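Local coordinates for SWD1-like protein (Myceliophthora thermophila, PDB 6E29) that probably serves, through this WD-repeat beta-propeller domain, as a scaffold subunit of the COMPASS histone H3 methyltransferase complex, at residues S28-F33 with T71-S76; A178-A183 with L221-S226; H276-A281 with I320-H325; R326-A331 with I339-V344. All blocks are in the same frame, centred on the assembly; numbering follows the deposited sequence.

Contact 1: S28-F33 with T71-S76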
loop_
_atom_site.group_PDB
_atom_site.type_symbol
_atom_site.label_atom_id
_atom_site.label_comp_id
_atom_site.label_asym_id
_atom_site.label_seq_id
_atom_site.Cartn_x
_atom_site.Cartn_y
_atom_site.Cartn_z
ATOM N N SER B 28 -11.161 12.863 3.862
ATOM C CA SER B 28 -10.080 12.153 3.194
ATOM C C SER B 28 -9.891 10.772 3.816
ATOM O O SER B 28 -9.820 10.640 5.041
ATOM C CB SER B 28 -8.787 12.956 3.286
ATOM O OG SER B 28 -8.908 14.161 2.543
ATOM N N THR B 29 -9.790 9.748 2.971
ATOM C CA THR B 29 -9.520 8.399 3.448
ATOM C C THR B 29 -8.118 7.941 3.103
ATOM O O THR B 29 -7.651 6.966 3.686
ATOM C CB THR B 29 -10.498 7.370 2.859
ATOM O OG1 THR B 29 -10.425 7.391 1.425
ATOM C CG2 THR B 29 -11.892 7.651 3.283
ATOM N N CYS B 30 -7.442 8.631 2.196
ATOM C CA CYS B 30 -6.135 8.203 1.708
ATOM C C CYS B 30 -5.445 9.420 1.097
ATOM O O CYS B 30 -6.127 10.282 0.542
ATOM C CB CYS B 30 -6.339 7.062 0.699
ATOM S SG CYS B 30 -4.985 6.535 -0.381
ATOM N N VAL B 31 -4.107 9.443 1.121
ATOM C CA VAL B 31 -3.314 10.481 0.447
ATOM C C VAL B 31 -2.084 9.828 -0.159
ATOM O O VAL B 31 -1.633 8.797 0.317
ATOM C CB VAL B 31 -2.843 11.580 1.398
ATOM C CG1 VAL B 31 -3.966 12.561 1.625
ATOM C CG2 VAL B 31 -2.332 10.933 2.669
ATOM N N ARG B 32 -1.521 10.457 -1.194
ATOM C CA ARG B 32 -0.311 9.966 -1.858
ATOM C C ARG B 32 0.308 11.128 -2.627
ATOM O O ARG B 32 -0.380 11.750 -3.439
ATOM C CB ARG B 32 -0.582 8.817 -2.877
ATOM C CG ARG B 32 0.671 8.101 -3.305
ATOM C CD ARG B 32 0.918 6.925 -2.301
ATOM N NE ARG B 32 2.199 6.244 -2.458
ATOM C CZ ARG B 32 2.362 5.058 -3.044
ATOM N NH1 ARG B 32 1.310 4.412 -3.572
ATOM N NH2 ARG B 32 3.591 4.518 -3.091
ATOM N N PHE B 33 1.583 11.416 -2.360
ATOM C CA PHE B 33 2.316 12.431 -3.140
ATOM C C PHE B 33 2.742 11.844 -4.485
ATOM O O PHE B 33 3.005 10.647 -4.576
ATOM C CB PHE B 33 3.570 12.865 -2.383
ATOM C CG PHE B 33 3.294 13.680 -1.154
ATOM C CD1 PHE B 33 3.083 15.047 -1.290
ATOM C CD2 PHE B 33 3.300 13.120 0.134
ATOM C CE1 PHE B 33 2.821 15.895 -0.154
ATOM C CE2 PHE B 33 3.062 13.979 1.276
ATOM C CZ PHE B 33 2.822 15.374 1.100
ATOM N N THR B 71 -9.754 3.592 -1.472
ATOM C CA THR B 71 -8.863 2.759 -0.687
ATOM C C THR B 71 -7.398 2.841 -1.085
ATOM O O THR B 71 -6.548 2.506 -0.256
ATOM C CB THR B 71 -9.289 1.289 -0.784
ATOM O OG1 THR B 71 -9.431 0.960 -2.169
ATOM C CG2 THR B 71 -10.662 1.069 -0.077
ATOM N N SER B 72 -7.063 3.272 -2.308
ATOM C CA SER B 72 -5.655 3.437 -2.655
ATOM C C SER B 72 -5.487 4.370 -3.835
ATOM O O SER B 72 -6.428 4.634 -4.602
ATOM C CB SER B 72 -4.950 2.101 -2.963
ATOM O OG SER B 72 -5.354 1.583 -4.229
ATOM N N LEU B 73 -4.277 4.921 -3.903
ATOM C CA LEU B 73 -3.856 5.843 -4.949
ATOM C C LEU B 73 -2.432 5.514 -5.314
ATOM O O LEU B 73 -1.603 5.342 -4.426
ATOM C CB LEU B 73 -3.870 7.312 -4.472
ATOM C CG LEU B 73 -5.200 7.821 -3.986
ATOM C CD1 LEU B 73 -4.965 9.052 -3.048
ATOM C CD2 LEU B 73 -6.093 8.219 -5.202
ATOM N N SER B 74 -2.147 5.497 -6.612
ATOM C CA SER B 74 -0.849 5.103 -7.129
ATOM C C SER B 74 -0.541 5.943 -8.353
ATOM O O SER B 74 -1.323 5.944 -9.311
ATOM C CB SER B 74 -0.885 3.603 -7.495
ATOM O OG SER B 74 0.287 3.183 -8.153
ATOM N N TRP B 75 0.593 6.625 -8.330
ATOM C CA TRP B 75 0.957 7.557 -9.384
ATOM C C TRP B 75 1.884 6.888 -10.381
ATOM O O TRP B 75 2.697 6.050 -10.008
ATOM C CB TRP B 75 1.689 8.766 -8.833
ATOM C CG TRP B 75 0.899 9.763 -8.028
ATOM C CD1 TRP B 75 0.577 9.687 -6.666
ATOM C CD2 TRP B 75 0.414 11.032 -8.484
ATOM N NE1 TRP B 75 -0.084 10.839 -6.288
ATOM C CE2 TRP B 75 -0.199 11.674 -7.380
ATOM C CE3 TRP B 75 0.410 11.680 -9.733
ATOM C CZ2 TRP B 75 -0.805 12.936 -7.485
ATOM C CZ3 TRP B 75 -0.175 12.955 -9.829
ATOM C CH2 TRP B 75 -0.783 13.560 -8.718
ATOM N N SER B 76 1.795 7.317 -11.635
ATOM C CA SER B 76 2.716 6.833 -12.656
ATOM C C SER B 76 4.084 7.476 -12.443
ATOM O O SER B 76 4.205 8.506 -11.777
ATOM C CB SER B 76 2.203 7.157 -14.066
ATOM O OG SER B 76 2.220 8.565 -14.314
#
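The indole of Trp75 meets strand 28-33 at its edge, where Arg32 CB lies in the ring plane and NE1 donates to the carbonyl oxygen of Arg32. That bond is 3.0 Å from Trp75 NE1 to Arg32 O, and the nitrogen stands well above the carbonyl plane, 65° out of it. Phe33 O approaches the same ring obliquely, 3.3 Å from Trp75 CD1. The guanidinium of Arg32 is likewise met at its edge: NH1 gives a hydrogen bond to Leu73 O, 3.2 Å away and in the plane of that carbonyl. The two flat groups are turned 82° against each other, and the side chains slide past one another in opposite directions. With CG anti to the backbone N (chi1 -166°), Arg32 brings its CG to 3.7 Å from Trp75 CD1. Nearer the start of the strands, in one of its two conformers, Cys30 SG rests against Leu73 CD1 at 3.7 Å. An alanine in place of Trp75 would probably leave Arg32 O without its indole donor and open a gap beside Arg32 CG. Beyond the pair, Ser72 and Ser74 turn their hydroxyls to Ala114 and Leu116 of the next sheet. The strands run almost parallel, their axes approaching to 6.7 Å, without backbone hydrogen bonds between them: the packing of innermost strands of successive blades in a WD40 beta-propeller.

Contact 2: A178-A183 with L221-S226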
loop_
_atom_site.group_PDB
_atom_site.type_symbol
_atom_site.label_atom_id
_atom_site.label_comp_id
_atom_site.label_asym_id
_atom_site.label_seq_id
_atom_site.Cartn_x
_atom_site.Cartn_y
_atom_site.Cartn_z
ATOM N N ALA B 178 -2.532 -7.465 0.358
ATOM C CA ALA B 178 -1.693 -6.314 0.066
ATOM C C ALA B 178 -0.738 -6.777 -1.004
ATOM O O ALA B 178 -0.304 -7.924 -0.973
ATOM C CB ALA B 178 -0.888 -5.807 1.294
ATOM N N ILE B 179 -0.402 -5.902 -1.940
ATOM C CA ILE B 179 0.533 -6.327 -2.974
ATOM C C ILE B 179 1.250 -5.110 -3.528
ATOM O O ILE B 179 0.639 -4.052 -3.690
ATOM C CB ILE B 179 -0.221 -7.089 -4.085
ATOM C CG1 ILE B 179 0.781 -7.776 -5.020
ATOM C CG2 ILE B 179 -1.253 -6.135 -4.804
ATOM C CD1 ILE B 179 0.116 -8.729 -6.012
ATOM N N VAL B 180 2.547 -5.256 -3.814
ATOM C CA VAL B 180 3.328 -4.165 -4.409
ATOM C C VAL B 180 4.262 -4.761 -5.452
ATOM O O VAL B 180 4.629 -5.934 -5.380
ATOM C CB VAL B 180 4.173 -3.368 -3.374
ATOM C CG1 VAL B 180 3.289 -2.648 -2.403
ATOM C CG2 VAL B 180 5.138 -4.269 -2.604
ATOM N N TYR B 181 4.716 -3.931 -6.401
ATOM C CA TYR B 181 5.742 -4.421 -7.330
ATOM C C TYR B 181 7.115 -4.174 -6.723
ATOM O O TYR B 181 7.325 -3.160 -6.036
ATOM C CB TYR B 181 5.685 -3.626 -8.663
ATOM C CG TYR B 181 4.520 -3.926 -9.575
ATOM C CD1 TYR B 181 3.304 -3.270 -9.430
ATOM C CD2 TYR B 181 4.673 -4.836 -10.652
ATOM C CE1 TYR B 181 2.237 -3.522 -10.289
ATOM C CE2 TYR B 181 3.610 -5.094 -11.557
ATOM C CZ TYR B 181 2.408 -4.433 -11.357
ATOM O OH TYR B 181 1.377 -4.651 -12.206
ATOM N N THR B 182 8.071 -5.035 -7.043
ATOM C CA THR B 182 9.471 -4.694 -6.814
ATOM C C THR B 182 9.858 -3.548 -7.761
ATOM O O THR B 182 9.105 -3.198 -8.670
ATOM C CB THR B 182 10.393 -5.879 -7.043
ATOM O OG1 THR B 182 10.323 -6.270 -8.429
ATOM C CG2 THR B 182 10.020 -7.044 -6.091
ATOM N N ALA B 183 11.056 -2.979 -7.548
ATOM C CA ALA B 183 11.432 -1.754 -8.251
ATOM C C ALA B 183 11.512 -1.976 -9.749
ATOM O O ALA B 183 11.202 -1.063 -10.536
ATOM C CB ALA B 183 12.769 -1.213 -7.728
ATOM N N LEU B 221 2.018 -3.197 2.736
ATOM C CA LEU B 221 3.386 -3.362 2.257
ATOM C C LEU B 221 3.840 -2.084 1.546
ATOM O O LEU B 221 3.081 -1.517 0.741
ATOM C CB LEU B 221 3.480 -4.489 1.265
ATOM C CG LEU B 221 3.132 -5.881 1.769
ATOM C CD1 LEU B 221 3.121 -6.855 0.577
ATOM C CD2 LEU B 221 4.126 -6.276 2.834
ATOM N N ARG B 222 5.088 -1.679 1.787
ATOM C CA ARG B 222 5.656 -0.516 1.086
ATOM C C ARG B 222 7.155 -0.706 0.900
ATOM O O ARG B 222 7.844 -1.199 1.793
ATOM C CB ARG B 222 5.367 0.772 1.921
ATOM C CG ARG B 222 5.748 2.052 1.245
ATOM C CD ARG B 222 5.000 2.267 -0.084
ATOM N NE ARG B 222 3.529 2.338 0.006
ATOM C CZ ARG B 222 2.832 3.461 0.232
ATOM N NH1 ARG B 222 3.458 4.631 0.480
ATOM N NH2 ARG B 222 1.500 3.415 0.253
ATOM N N LEU B 223 7.654 -0.352 -0.263
ATOM C CA LEU B 223 9.075 -0.437 -0.536
ATOM C C LEU B 223 9.698 0.944 -0.421
ATOM O O LEU B 223 9.019 1.948 -0.617
ATOM C CB LEU B 223 9.304 -0.968 -1.961
ATOM C CG LEU B 223 9.160 -2.465 -2.060
ATOM C CD1 LEU B 223 9.144 -2.868 -3.533
ATOM C CD2 LEU B 223 10.301 -3.110 -1.285
ATOM N N THR B 224 10.999 0.980 -0.111
ATOM C CA THR B 224 11.773 2.207 -0.280
ATOM C C THR B 224 11.959 2.510 -1.770
ATOM O O THR B 224 11.739 1.673 -2.641
ATOM C CB THR B 224 13.154 2.122 0.384
ATOM O OG1 THR B 224 13.893 0.977 -0.074
ATOM C CG2 THR B 224 13.023 2.068 1.906
ATOM N N GLU B 225 12.445 3.718 -2.053
ATOM C CA GLU B 225 12.654 4.154 -3.434
ATOM C C GLU B 225 13.539 3.197 -4.226
ATOM O O GLU B 225 13.192 2.789 -5.340
ATOM C CB GLU B 225 13.246 5.561 -3.378
ATOM C CG GLU B 225 13.818 6.089 -4.639
ATOM C CD GLU B 225 12.733 6.646 -5.545
ATOM O OE1 GLU B 225 13.076 7.397 -6.499
ATOM O OE2 GLU B 225 11.539 6.328 -5.277
ATOM N N SER B 226 14.691 2.822 -3.675
ATOM C CA SER B 226 15.551 1.856 -4.355
ATOM C C SER B 226 14.943 0.464 -4.434
ATOM O O SER B 226 15.459 -0.392 -5.177
ATOM C CB SER B 226 16.881 1.770 -3.623
ATOM O OG SER B 226 16.631 1.424 -2.276
#
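Val180 and Leu221 point at each other between two nearly parallel strands whose axes come within 6.8 Å, and no hydrogen bond joins the segments. Val180 turns CG1 onto the opposite backbone, 3.3 Å from Leu221 O, while the same methyl lies 4.1 Å from Leu221 CB. With Val180 CG1 anti to the carbonyl carbon (chi1 -65°), Val180 CG2 is left between the backbone N and the carbonyl carbon, 4.3 Å from Leu223 CD1. Leu221 answers from the other strand with its branch: CG meets Ala178 CB at 4.0 Å, and CD1 sits by the carbonyl oxygen of Ala178. Leu223 likewise reaches across with one methyl, placing CD1 only 3.1 Å from Tyr181 O and close to Thr182 CA, so this leucine packs on backbone more than on side chains. Past the strand ends the loops still touch, Ala183 CB lying 3.8 Å from Ser226 O. On the far sides, Tyr181 points away and hydrogen-bonds Gln123, whereas Arg222 forms a salt bridge with Glu321. Leu221 and Leu223 also pack on Leu230 in the neighbouring strand of their own sheet, and Ile179 packs on Leu188 and Ala190 in its own. Alternating residues therefore face the adjoining blade, an apolar seam of aliphatic side chains between the innermost strands of two four-stranded blades, as in beta-propellers.

Contact 3: H276-A281 with I320-H325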
loop_
_atom_site.group_PDB
_atom_site.type_symbol
_atom_site.label_atom_id
_atom_site.label_comp_id
_atom_site.label_asym_id
_atom_site.label_seq_id
_atom_site.Cartn_x
_atom_site.Cartn_y
_atom_site.Cartn_z
ATOM N N HIS B 276 -1.755 2.612 10.022
ATOM C CA HIS B 276 -1.045 2.701 8.758
ATOM C C HIS B 276 0.407 3.053 9.045
ATOM O O HIS B 276 0.731 3.596 10.101
ATOM C CB HIS B 276 -1.732 3.730 7.828
ATOM C CG HIS B 276 -2.967 3.187 7.186
ATOM N ND1 HIS B 276 -4.241 3.433 7.650
ATOM C CD2 HIS B 276 -3.103 2.300 6.171
ATOM C CE1 HIS B 276 -5.115 2.761 6.916
ATOM N NE2 HIS B 276 -4.450 2.053 6.022
ATOM N N VAL B 277 1.286 2.745 8.088
ATOM C CA VAL B 277 2.708 2.997 8.251
ATOM C C VAL B 277 3.237 3.582 6.955
ATOM O O VAL B 277 2.631 3.411 5.893
ATOM C CB VAL B 277 3.500 1.726 8.571
ATOM C CG1 VAL B 277 2.990 1.190 9.982
ATOM C CG2 VAL B 277 3.280 0.644 7.435
ATOM N N ALA B 278 4.404 4.235 7.058
ATOM C CA ALA B 278 5.042 4.885 5.910
ATOM C C ALA B 278 6.544 5.080 6.125
ATOM O O ALA B 278 6.993 5.380 7.229
ATOM C CB ALA B 278 4.382 6.236 5.609
ATOM N N PHE B 279 7.303 4.971 5.033
ATOM C CA PHE B 279 8.714 5.299 4.976
ATOM C C PHE B 279 8.874 6.764 4.636
ATOM O O PHE B 279 8.225 7.246 3.700
ATOM C CB PHE B 279 9.402 4.561 3.829
ATOM C CG PHE B 279 9.891 3.127 4.149
ATOM C CD1 PHE B 279 10.645 2.858 5.256
ATOM C CD2 PHE B 279 9.661 2.113 3.215
ATOM C CE1 PHE B 279 11.144 1.555 5.518
ATOM C CE2 PHE B 279 10.128 0.778 3.450
ATOM C CZ PHE B 279 10.895 0.513 4.605
ATOM N N SER B 280 9.893 7.398 5.221
ATOM C CA SER B 280 10.244 8.756 4.815
ATOM C C SER B 280 10.977 8.715 3.468
ATOM O O SER B 280 11.316 7.645 2.945
ATOM C CB SER B 280 11.089 9.449 5.890
ATOM O OG SER B 280 12.399 8.866 5.989
ATOM N N ALA B 281 11.271 9.899 2.933
ATOM C CA ALA B 281 11.793 10.050 1.565
ATOM C C ALA B 281 13.010 9.173 1.305
ATOM O O ALA B 281 13.127 8.558 0.229
ATOM C CB ALA B 281 12.181 11.525 1.332
ATOM N N ILE B 320 -1.166 7.618 6.468
ATOM C CA ILE B 320 -0.128 8.649 6.543
ATOM C C ILE B 320 0.801 8.486 5.349
ATOM O O ILE B 320 0.947 7.397 4.801
ATOM C CB ILE B 320 0.664 8.583 7.879
ATOM C CG1 ILE B 320 1.366 7.229 7.968
ATOM C CG2 ILE B 320 -0.320 8.799 9.089
ATOM C CD1 ILE B 320 2.183 7.081 9.196
ATOM N N GLU B 321 1.472 9.566 4.972
ATOM C CA GLU B 321 2.368 9.530 3.817
ATOM C C GLU B 321 3.432 10.586 4.002
ATOM O O GLU B 321 3.110 11.715 4.389
ATOM C CB GLU B 321 1.644 9.843 2.505
ATOM C CG GLU B 321 0.764 8.731 2.050
ATOM C CD GLU B 321 1.571 7.492 1.690
ATOM O OE1 GLU B 321 2.657 7.616 1.057
ATOM O OE2 GLU B 321 1.119 6.403 2.073
ATOM N N TRP B 322 4.687 10.243 3.746
ATOM C CA TRP B 322 5.738 11.249 3.740
ATOM C C TRP B 322 5.909 11.880 2.358
ATOM O O TRP B 322 5.746 11.202 1.330
ATOM C CB TRP B 322 7.081 10.619 4.105
ATOM C CG TRP B 322 7.229 10.105 5.523
ATOM C CD1 TRP B 322 6.847 8.871 6.002
ATOM C CD2 TRP B 322 7.879 10.775 6.608
ATOM N NE1 TRP B 322 7.236 8.739 7.325
ATOM C CE2 TRP B 322 7.885 9.883 7.705
ATOM C CE3 TRP B 322 8.485 12.027 6.753
ATOM C CZ2 TRP B 322 8.439 10.221 8.925
ATOM C CZ3 TRP B 322 9.033 12.355 7.976
ATOM C CH2 TRP B 322 9.009 11.459 9.031
ATOM N N HIS B 323 6.377 13.131 2.348
ATOM C CA HIS B 323 6.752 13.794 1.087
ATOM C C HIS B 323 7.977 13.092 0.463
ATOM O O HIS B 323 8.845 12.590 1.188
ATOM C CB HIS B 323 7.054 15.266 1.389
ATOM C CG HIS B 323 7.208 16.110 0.166
ATOM N ND1 HIS B 323 8.428 16.327 -0.438
ATOM C CD2 HIS B 323 6.288 16.783 -0.572
ATOM C CE1 HIS B 323 8.254 17.119 -1.493
ATOM N NE2 HIS B 323 6.967 17.391 -1.603
ATOM N N PRO B 324 8.069 13.008 -0.878
ATOM C CA PRO B 324 9.184 12.241 -1.485
ATOM C C PRO B 324 10.535 12.923 -1.433
ATOM O O PRO B 324 11.544 12.292 -1.836
ATOM C CB PRO B 324 8.754 12.071 -2.960
ATOM C CG PRO B 324 7.797 13.273 -3.195
ATOM C CD PRO B 324 7.063 13.416 -1.872
ATOM N N HIS B 325 10.611 14.197 -1.024
ATOM C CA HIS B 325 11.892 14.900 -1.052
ATOM C C HIS B 325 12.183 15.599 0.270
ATOM O O HIS B 325 13.351 15.795 0.623
ATOM C CB HIS B 325 11.971 15.929 -2.194
ATOM C CG HIS B 325 11.999 15.278 -3.542
ATOM N ND1 HIS B 325 13.118 14.611 -4.002
ATOM C CD2 HIS B 325 11.042 15.123 -4.496
ATOM C CE1 HIS B 325 12.858 14.090 -5.193
ATOM N NE2 HIS B 325 11.602 14.371 -5.510
HETATM O O HOH W 1 5.369 7.718 2.477
HETATM O O HOH W 2 10.198 12.259 3.817
#
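Strands 276-279 and 320-322 run within 4° of parallel at an axis separation of 6.1 Å, with Ala278 nearest Glu321 and Ser280 nearest Trp322. They are the innermost strands of adjacent blades of the beta-propeller, in contact through their side chains. Trp322 carries the contact. Ser280 comes over one face of its indole, CA 3.5 Å from the centroid of the five-membered ring in a CH-pi contact, with CB 3.5 Å above the ring plane. At the edge, Trp322 NE1 makes a weak hydrogen bond to Ala278 O, 3.4 Å away and bent to 129°. Ala278 CB packs against Trp322 CD1 at 3.6 Å and against Ile320 CG1. An alanine in place of Trp322 would probably strip Ser280 of its aromatic floor and open a gap beside Ala278. The hydroxyl of Ser280 turns instead to Tyr285 N, and Glu321 starts away from the facing strand, but its carboxylate bends back toward it. Beyond the strands, Ala281 CB nestles against Pro324 O at 3.3 Å, while a water bridges Ala281 N and His323 O. A second water donates to both Phe279 O and Glu321 OE1 and accepts from Trp322 N, at 2.9 Å from that nitrogen.

Contact 4: R326-A331 with I339-V344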
loop_
_atom_site.group_PDB
_atom_site.type_symbol
_atom_site.label_atom_id
_atom_site.label_comp_id
_atom_site.label_asym_id
_atom_site.label_seq_id
_atom_site.Cartn_x
_atom_site.Cartn_y
_atom_site.Cartn_z
ATOM N N ARG B 326 11.142 16.014 0.971
ATOM C CA ARG B 326 11.328 16.842 2.153
ATOM C C ARG B 326 10.784 16.151 3.401
ATOM O O ARG B 326 9.947 15.257 3.315
ATOM C CB ARG B 326 10.601 18.187 2.031
ATOM C CG ARG B 326 10.977 19.044 0.750
ATOM C CD ARG B 326 12.448 19.473 0.778
ATOM N NE ARG B 326 12.794 20.216 -0.447
ATOM C CZ ARG B 326 12.619 21.526 -0.605
ATOM N NH1 ARG B 326 12.132 22.279 0.393
ATOM N NH2 ARG B 326 12.935 22.089 -1.762
ATOM N N ALA B 327 11.204 16.655 4.578
ATOM C CA ALA B 327 10.808 16.005 5.842
ATOM C C ALA B 327 9.421 16.522 6.263
ATOM O O ALA B 327 9.248 17.354 7.173
ATOM C CB ALA B 327 11.868 16.287 6.913
ATOM N N LEU B 328 8.429 16.107 5.505
ATOM C CA LEU B 328 7.025 16.474 5.719
ATOM C C LEU B 328 6.207 15.197 5.828
ATOM O O LEU B 328 6.341 14.299 4.984
ATOM C CB LEU B 328 6.476 17.336 4.554
ATOM C CG LEU B 328 7.185 18.656 4.256
ATOM C CD1 LEU B 328 6.714 19.262 2.923
ATOM C CD2 LEU B 328 6.903 19.620 5.437
ATOM N N LEU B 329 5.322 15.113 6.831
ATOM C CA LEU B 329 4.551 13.879 7.064
ATOM C C LEU B 329 3.091 14.306 7.049
ATOM O O LEU B 329 2.708 15.169 7.845
ATOM C CB LEU B 329 4.935 13.247 8.429
ATOM C CG LEU B 329 4.116 12.060 8.941
ATOM C CD1 LEU B 329 4.150 10.846 7.916
ATOM C CD2 LEU B 329 4.653 11.625 10.309
ATOM N N ALA B 330 2.289 13.764 6.119
ATOM C CA ALA B 330 0.873 14.105 6.036
ATOM C C ALA B 330 0.051 12.976 6.635
ATOM O O ALA B 330 0.369 11.793 6.474
ATOM C CB ALA B 330 0.439 14.334 4.580
ATOM N N ALA B 331 -1.064 13.337 7.254
ATOM C CA ALA B 331 -1.922 12.329 7.887
ATOM C C ALA B 331 -3.395 12.689 7.742
ATOM O O ALA B 331 -3.763 13.859 7.789
ATOM C CB ALA B 331 -1.582 12.163 9.366
ATOM N N ILE B 339 -6.599 16.757 6.430
ATOM C CA ILE B 339 -5.223 16.339 6.209
ATOM C C ILE B 339 -4.321 17.321 6.928
ATOM O O ILE B 339 -4.304 18.517 6.597
ATOM C CB ILE B 339 -4.845 16.274 4.719
ATOM C CG1 ILE B 339 -5.766 15.314 3.968
ATOM C CG2 ILE B 339 -3.377 15.828 4.611
ATOM C CD1 ILE B 339 -5.822 15.589 2.457
ATOM N N ASN B 340 -3.558 16.821 7.896
ATOM C CA ASN B 340 -2.543 17.623 8.564
ATOM C C ASN B 340 -1.159 17.261 8.054
ATOM O O ASN B 340 -0.854 16.080 7.868
ATOM C CB ASN B 340 -2.594 17.419 10.072
ATOM C CG ASN B 340 -3.740 18.146 10.695
ATOM O OD1 ASN B 340 -3.654 19.353 10.939
ATOM N ND2 ASN B 340 -4.844 17.435 10.938
ATOM N N ILE B 341 -0.306 18.268 7.891
ATOM C CA ILE B 341 1.066 18.056 7.413
ATOM C C ILE B 341 2.026 18.601 8.449
ATOM O O ILE B 341 1.995 19.814 8.775
ATOM C CB ILE B 341 1.323 18.716 6.053
ATOM C CG1 ILE B 341 0.381 18.154 4.990
ATOM C CG2 ILE B 341 2.763 18.488 5.662
ATOM C CD1 ILE B 341 0.474 18.959 3.693
ATOM N N TRP B 342 2.809 17.702 9.033
ATOM C CA TRP B 342 3.841 18.042 10.001
ATOM C C TRP B 342 5.161 18.292 9.309
ATOM O O TRP B 342 5.543 17.536 8.417
ATOM C CB TRP B 342 4.112 16.882 10.977
ATOM C CG TRP B 342 3.161 16.716 12.067
ATOM C CD1 TRP B 342 3.327 17.099 13.379
ATOM C CD2 TRP B 342 1.883 16.083 11.994
ATOM N NE1 TRP B 342 2.230 16.737 14.116
ATOM C CE2 TRP B 342 1.322 16.122 13.299
ATOM C CE3 TRP B 342 1.148 15.501 10.960
ATOM C CZ2 TRP B 342 0.068 15.614 13.583
ATOM C CZ3 TRP B 342 -0.084 14.992 11.244
ATOM C CH2 TRP B 342 -0.613 15.031 12.551
ATOM N N SER B 343 5.904 19.266 9.806
ATOM C CA SER B 343 7.322 19.433 9.483
ATOM C C SER B 343 8.134 18.713 10.559
ATOM O O SER B 343 8.156 19.141 11.708
ATOM C CB SER B 343 7.690 20.913 9.417
ATOM O OG SER B 343 7.438 21.403 8.123
ATOM N N VAL B 344 8.829 17.642 10.184
ATOM C CA VAL B 344 9.470 16.723 11.143
ATOM C C VAL B 344 10.978 16.970 11.176
ATOM O O VAL B 344 11.680 16.676 10.207
ATOM C CB VAL B 344 9.194 15.262 10.765
ATOM C CG1 VAL B 344 9.671 14.337 11.865
ATOM C CG2 VAL B 344 7.712 15.066 10.487
HETATM O O HOH W 3 -5.094 14.543 10.384
#
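The carbonyl oxygen of Ala331 accepts from Asn340 N at 3.0 Å and lies 3.0 Å from a water oxygen that may also donate to it and that accepts from Asn340 ND2; Ile339 CA adds a CA-H...O contact to the same atom. Asn340 OD1 hydrogen-bonds Thr22. The same pair is completed by Ala331 N, which donates to Asn340 O at 2.8 Å; two residues along, Leu329 and Trp342 form a second hydrogen-bonded pair. Val344 N closes the run on Ala327 O with a nearly straight 171° bond, Ala327 being the centre of an inverse gamma turn. These bonds join strands 328-333 and 339-343 into an antiparallel hairpin, whose second strand also pairs with 19-23 from the chain start: the Velcro closure of a beta-propeller. The side chains of Leu329, Ala331 and Trp342 share one face. Trp342 lays its ring edge by Leu329 O, in plane, and CZ3 sits 3.7 Å from Ala331 CB; its NE1 hydrogen-bonds Glu17. Leu329 CB packs on Val344 CG2. On the other face Ala330 CB meets Ile341 CG1 at 3.8 Å, and Leu328 CB lies 4.0 Å from Ile341 CG2.

Contacts 1, 2 and 3 each join the innermost strands of two neighbouring blades, whereas contact 4 pairs strands within one blade. They follow one another along the chain, 1 to 4 in series. Contacts 3 and 4 are neighbours, centres about 9 Å apart, since strands 317-322 and 328-333 lie side by side in the closing sheet. Contacts 1 and 3 have centres about 12 Å apart and touch through Phe33 and His323; contact 2 meets contact 3 through the Arg222-Glu321 salt bridge. Contacts 2 and 4 stay about 10 Å apart at their nearest atoms. Together they sample three blade-to-blade interfaces of the seven-bladed ring, and its closure, consistent with a propeller that could serve as a binding platform in COMPASS.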